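Local coordinates for protein (glyceraldehyde 3-phosphate dehydrogenase) (Sulfolobus solfataricus, PDB 1B7G), which oxidises and phosphorylates D-glyceraldehyde 3-phosphate to 1,3-bisphosphoglycerate in glycolysis, using NAD or, with a marked preference, NADP, at residues A[139-144]-A[191-196]; A[118-123]-A[144-149]. The protein carries 1 engineered substitution. One frame throughout, in Å; residues are numbered along the deposited sequence.

Interaction 1 of 2, residues A[139-144]-A[191-196]; sequences CNTTAL and SHHAKD. With SO4 (sulfate ion), chain C; SO4 (sulfate ion), chain F; SO4 (sulfate ion), chain H.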
# COMPACT_ATOMS: atom_id res chain seq x y z
N CYS A 139 15.24 -4.69 12.36
CA CYS A 139 14.59 -3.45 12.00
C CYS A 139 14.56 -2.43 13.16
O CYS A 139 14.82 -1.26 12.96
CB CYS A 139 13.10 -3.78 11.62
SG CYS A 139 13.02 -5.05 10.29
N ASN A 140 14.16 -2.87 14.37
CA ASN A 140 14.09 -1.87 15.45
C ASN A 140 15.47 -1.58 16.00
O ASN A 140 15.72 -0.46 16.43
CB ASN A 140 13.12 -2.37 16.55
CG ASN A 140 11.68 -2.18 16.08
OD1 ASN A 140 11.33 -1.11 15.58
ND2 ASN A 140 10.84 -3.18 16.24
N THR A 141 16.42 -2.54 15.87
CA THR A 141 17.78 -2.23 16.35
C THR A 141 18.38 -1.17 15.43
O THR A 141 19.07 -0.23 15.84
CB THR A 141 18.67 -3.48 16.35
OG1 THR A 141 18.02 -4.54 17.07
CG2 THR A 141 20.01 -3.17 17.03
N THR A 142 18.12 -1.35 14.12
CA THR A 142 18.59 -0.36 13.14
C THR A 142 18.10 1.03 13.44
O THR A 142 18.84 2.02 13.33
CB THR A 142 18.20 -0.76 11.71
OG1 THR A 142 18.81 -2.01 11.35
CG2 THR A 142 18.66 0.29 10.69
N ALA A 143 16.78 1.17 13.75
CA ALA A 143 16.23 2.50 13.97
C ALA A 143 16.87 3.13 15.22
O ALA A 143 17.19 4.30 15.19
CB ALA A 143 14.70 2.41 14.11
N LEU A 144 17.14 2.31 16.23
CA LEU A 144 17.80 2.85 17.45
C LEU A 144 19.24 3.31 17.13
O LEU A 144 19.67 4.37 17.56
CB LEU A 144 17.80 1.77 18.51
CG LEU A 144 16.54 1.50 19.37
CD1 LEU A 144 16.64 0.10 19.94
CD2 LEU A 144 16.44 2.53 20.49
N SER A 191 14.60 -6.30 26.57
CA SER A 191 14.36 -7.13 25.36
C SER A 191 15.71 -7.25 24.63
O SER A 191 16.67 -6.57 24.97
CB SER A 191 13.34 -6.45 24.47
OG SER A 191 13.74 -5.13 24.16
N HIS A 192 15.79 -8.01 23.54
CA HIS A 192 17.01 -8.30 22.83
C HIS A 192 17.62 -7.06 22.16
O HIS A 192 18.79 -7.13 21.79
CB HIS A 192 16.78 -9.42 21.79
CG HIS A 192 16.02 -8.99 20.58
ND1 HIS A 192 16.66 -8.36 19.52
CD2 HIS A 192 14.71 -9.07 20.22
CE1 HIS A 192 15.79 -8.04 18.59
NE2 HIS A 192 14.61 -8.49 18.96
N HIS A 193 16.83 -6.02 21.91
CA HIS A 193 17.30 -4.82 21.28
C HIS A 193 18.55 -4.24 21.91
O HIS A 193 19.44 -3.83 21.15
CB HIS A 193 16.18 -3.76 21.24
CG HIS A 193 14.94 -4.40 20.65
ND1 HIS A 193 14.07 -5.16 21.38
CD2 HIS A 193 14.53 -4.47 19.37
CE1 HIS A 193 13.12 -5.64 20.58
NE2 HIS A 193 13.38 -5.23 19.33
N ALA A 194 18.62 -4.21 23.25
CA ALA A 194 19.75 -3.58 23.92
C ALA A 194 21.07 -4.28 23.61
O ALA A 194 22.00 -3.65 23.14
CB ALA A 194 19.49 -3.44 25.42
N LYS A 195 21.10 -5.59 23.74
CA LYS A 195 22.23 -6.40 23.36
C LYS A 195 22.56 -6.17 21.87
O LYS A 195 23.72 -5.96 21.55
CB LYS A 195 21.92 -7.86 23.59
CG LYS A 195 23.12 -8.77 23.46
CD LYS A 195 22.78 -10.26 23.53
CE LYS A 195 24.08 -11.01 23.83
NZ LYS A 195 24.01 -12.47 23.62
N ASP A 196 21.55 -6.15 21.01
CA ASP A 196 21.81 -5.93 19.58
C ASP A 196 22.41 -4.57 19.33
O ASP A 196 23.38 -4.54 18.56
CB ASP A 196 20.60 -6.25 18.72
CG ASP A 196 20.22 -7.72 18.80
OD1 ASP A 196 21.03 -8.47 19.41
OD2 ASP A 196 19.13 -8.14 18.40
S SO4 C . 12.79 -6.38 16.01
O1 SO4 C . 12.12 -7.59 15.55
O2 SO4 C . 11.89 -5.69 17.09
O3 SO4 C . 13.05 -5.34 15.02
O4 SO4 C . 14.05 -6.83 16.63
S SO4 F . 13.87 -11.36 23.42
O1 SO4 F . 14.19 -12.05 22.12
O2 SO4 F . 12.49 -11.81 23.84
O3 SO4 F . 13.86 -9.86 23.23
O4 SO4 F . 14.85 -11.79 24.47
S SO4 H . 23.02 -13.34 20.44
O1 SO4 H . 24.32 -13.86 21.02
O2 SO4 H . 22.16 -14.51 20.08
O3 SO4 H . 23.28 -12.48 19.26
O4 SO4 H . 22.35 -12.55 21.53
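The opening turns of helix 139-152 and helix 193-198 lie side by side, closest at Thr141 and His193, whose CA atoms are 5.6 Å apart. No direct hydrogen bond joins the two segments; the sulfate of chain C does so instead, occupying the inorganic phosphate site and probably mimicking phosphate there. From the helix start, Asn140 N donates to O3 of this sulfate at 2.8 Å (162°), and Asn140 ND2 reaches its O2 at 2.9 Å, the amide oriented by the bond from OD1 to His221. From the second segment, His193 NE2 meets the same O2 at 2.7 Å, nearly straight (176°) and near the ring plane. His193 CG is anti to its carbonyl carbon, and the ring rotation is fixed where ND1 pairs with Ser191 OG at 2.8 Å; Ser191 OG also bonds Thr208. The neighbouring His192 places NE2 over the rim of one His193 face, while its own ND1 donates to Asp196 OD2 at 2.7 Å, approaching from above the carboxylate plane. Away from the anion, Thr141 OG1, bonded to Ser138, sits 3.5 Å from Asp196 CB, and Leu144 CD1 lies 4.1 Å from His193 CB. An alanine at His193 would remove both ring nitrogens, and with them the bonds to O2 and Ser191 OG, and would probably weaken the hold on the anion. Beside Cys139, by similarity the nucleophile, Asn140, His193, Ser138 and Arg166 converge on the anion, whose charge would probably favour protonated histidines, as Asp196 would for His192.

Interaction 2 of 2, residues A[118-123]-A[144-149]; sequences SFSALC and LLRTIC
Leu122 lays CD2 obliquely across the aliphatic root of Arg146, 4.0 Å from Arg146 CB and only a little farther from CG. A leucine suits this spot because the arginine chain is extended from CG to NE and offers a run of methylenes, while its charge is spent farther out: the guanidinium forms a salt bridge with Glu307 and donates to the carbonyls of Pro276 and Arg245. Glu307 also accepts from Ala121 N, so the same carboxylate ties both segments to helix 304-315. A water bridges Ser120, Leu122 and Arg146, lying 2.7 Å from Ser120 OG, accepting from Leu122 N and, weakly, from Arg146 NE at the edge of the guanidinium.

Covalent linkage comes at the next residue, where Cys123 SG and Cys149 SG are 2.0 Å apart with a C-S-S-C torsion of +114°, a right-handed disulfide opened somewhat beyond a right angle. Both sulfurs stand anti to their carbonyl carbons, and the two CA atoms are 5.8 Å apart. The bond cross-links helix 121-128, which follows the edge strand 118-119 of the parallel Rossmann-type sheet, to the long helix 139-152 that bears the putative nucleophile at its start, and it covalently limits how far the two helices can separate.

Cys123 SG also rests 3.9 Å from Leu145 CB, one turn before Cys149 on the helix. Beside it, Leu145 CD1 touches Ser120 CB at 3.9 Å, a methyl-to-methylene contact that the small serine permits, with OG, anti to its backbone N, meeting the water.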
# COMPACT_ATOMS: atom_id res chain seq x y z
N SER A 118 28.34 -7.25 13.47
CA SER A 118 26.95 -6.77 13.19
C SER A 118 27.15 -5.38 12.62
O SER A 118 28.19 -4.76 12.88
CB SER A 118 26.07 -6.74 14.46
OG SER A 118 25.86 -8.07 14.86
N PHE A 119 26.15 -4.86 11.92
CA PHE A 119 26.31 -3.65 11.14
C PHE A 119 25.10 -2.74 11.11
O PHE A 119 23.96 -3.15 11.00
CB PHE A 119 26.50 -4.17 9.66
CG PHE A 119 26.55 -3.17 8.56
CD1 PHE A 119 25.44 -2.65 7.95
CD2 PHE A 119 27.79 -2.80 8.02
CE1 PHE A 119 25.51 -1.76 6.90
CE2 PHE A 119 27.89 -1.88 6.98
CZ PHE A 119 26.75 -1.37 6.40
N SER A 120 25.35 -1.47 10.97
CA SER A 120 24.43 -0.43 10.62
C SER A 120 25.26 0.65 9.92
O SER A 120 26.16 1.14 10.60
CB SER A 120 23.67 0.15 11.83
OG SER A 120 22.46 0.78 11.35
N ALA A 121 24.95 1.03 8.70
CA ALA A 121 25.78 1.91 7.90
C ALA A 121 26.08 3.26 8.48
O ALA A 121 27.18 3.78 8.33
CB ALA A 121 25.26 2.10 6.46
N LEU A 122 25.16 3.91 9.19
CA LEU A 122 25.41 5.17 9.83
C LEU A 122 26.34 5.01 11.03
O LEU A 122 26.65 6.05 11.62
CB LEU A 122 24.11 5.85 10.27
CG LEU A 122 23.42 6.75 9.25
CD1 LEU A 122 22.99 5.96 8.03
CD2 LEU A 122 22.22 7.47 9.85
N CYS A 123 26.72 3.81 11.47
CA CYS A 123 27.57 3.71 12.63
C CYS A 123 28.92 3.03 12.42
O CYS A 123 29.86 3.55 13.01
CB CYS A 123 26.92 2.94 13.82
SG CYS A 123 25.31 3.62 14.31
N LEU A 144 17.14 2.31 16.23
CA LEU A 144 17.80 2.85 17.45
C LEU A 144 19.24 3.31 17.13
O LEU A 144 19.67 4.37 17.56
CB LEU A 144 17.80 1.77 18.51
CG LEU A 144 16.54 1.50 19.37
CD1 LEU A 144 16.64 0.10 19.94
CD2 LEU A 144 16.44 2.53 20.49
N LEU A 145 20.00 2.52 16.37
CA LEU A 145 21.36 2.88 15.99
C LEU A 145 21.45 4.12 15.13
O LEU A 145 22.28 4.99 15.42
CB LEU A 145 22.07 1.71 15.28
CG LEU A 145 22.38 0.57 16.27
CD1 LEU A 145 22.78 -0.69 15.52
CD2 LEU A 145 23.44 1.07 17.25
N ARG A 146 20.57 4.29 14.14
CA ARG A 146 20.61 5.49 13.32
C ARG A 146 20.37 6.73 14.21
O ARG A 146 20.95 7.76 13.96
CB ARG A 146 19.61 5.54 12.19
CG ARG A 146 19.79 4.36 11.19
CD ARG A 146 18.84 4.73 10.00
NE ARG A 146 18.91 3.67 8.99
CZ ARG A 146 17.88 3.38 8.19
NH1 ARG A 146 16.76 4.10 8.23
NH2 ARG A 146 18.04 2.39 7.33
N THR A 147 19.38 6.60 15.12
CA THR A 147 19.07 7.75 15.98
C THR A 147 20.23 8.02 16.94
O THR A 147 20.64 9.17 17.00
CB THR A 147 17.76 7.46 16.77
OG1 THR A 147 16.74 7.11 15.82
CG2 THR A 147 17.37 8.64 17.61
N ILE A 148 20.79 7.02 17.58
CA ILE A 148 21.90 7.19 18.53
C ILE A 148 23.19 7.67 17.86
O ILE A 148 23.82 8.64 18.31
CB ILE A 148 22.19 5.88 19.28
CG1 ILE A 148 21.04 5.33 20.13
CG2 ILE A 148 23.43 6.08 20.17
CD1 ILE A 148 21.26 3.88 20.55
N CYS A 149 23.60 7.07 16.75
CA CYS A 149 24.84 7.56 16.07
C CYS A 149 24.68 8.94 15.49
O CYS A 149 25.56 9.80 15.71
CB CYS A 149 25.36 6.54 15.07
SG CYS A 149 25.77 4.96 15.77
O HOH W 1 22.14 2.87 9.72

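How the interactions relate
Both interactions use helix 139-152, and Leu144 belongs to both of their segments. Interaction 1 takes the helix start, a largely buried, polar place where a bound anion bridges the segments and histidines line the active-site region. Interaction 2 takes the following turns, partly buried, where a disulfide and aliphatic packing hold the segments together, with a water bridging Ser120, Leu122 and Arg146. The first joins the helix to helix 193-198 near the mixed sheet of the catalytic domain; the second joins it to the turn and helix 121-128 that follow the edge strand of the nucleotide-binding sheet. They meet where Thr142 CG2 packs against Ser120 OG at 3.9 Å.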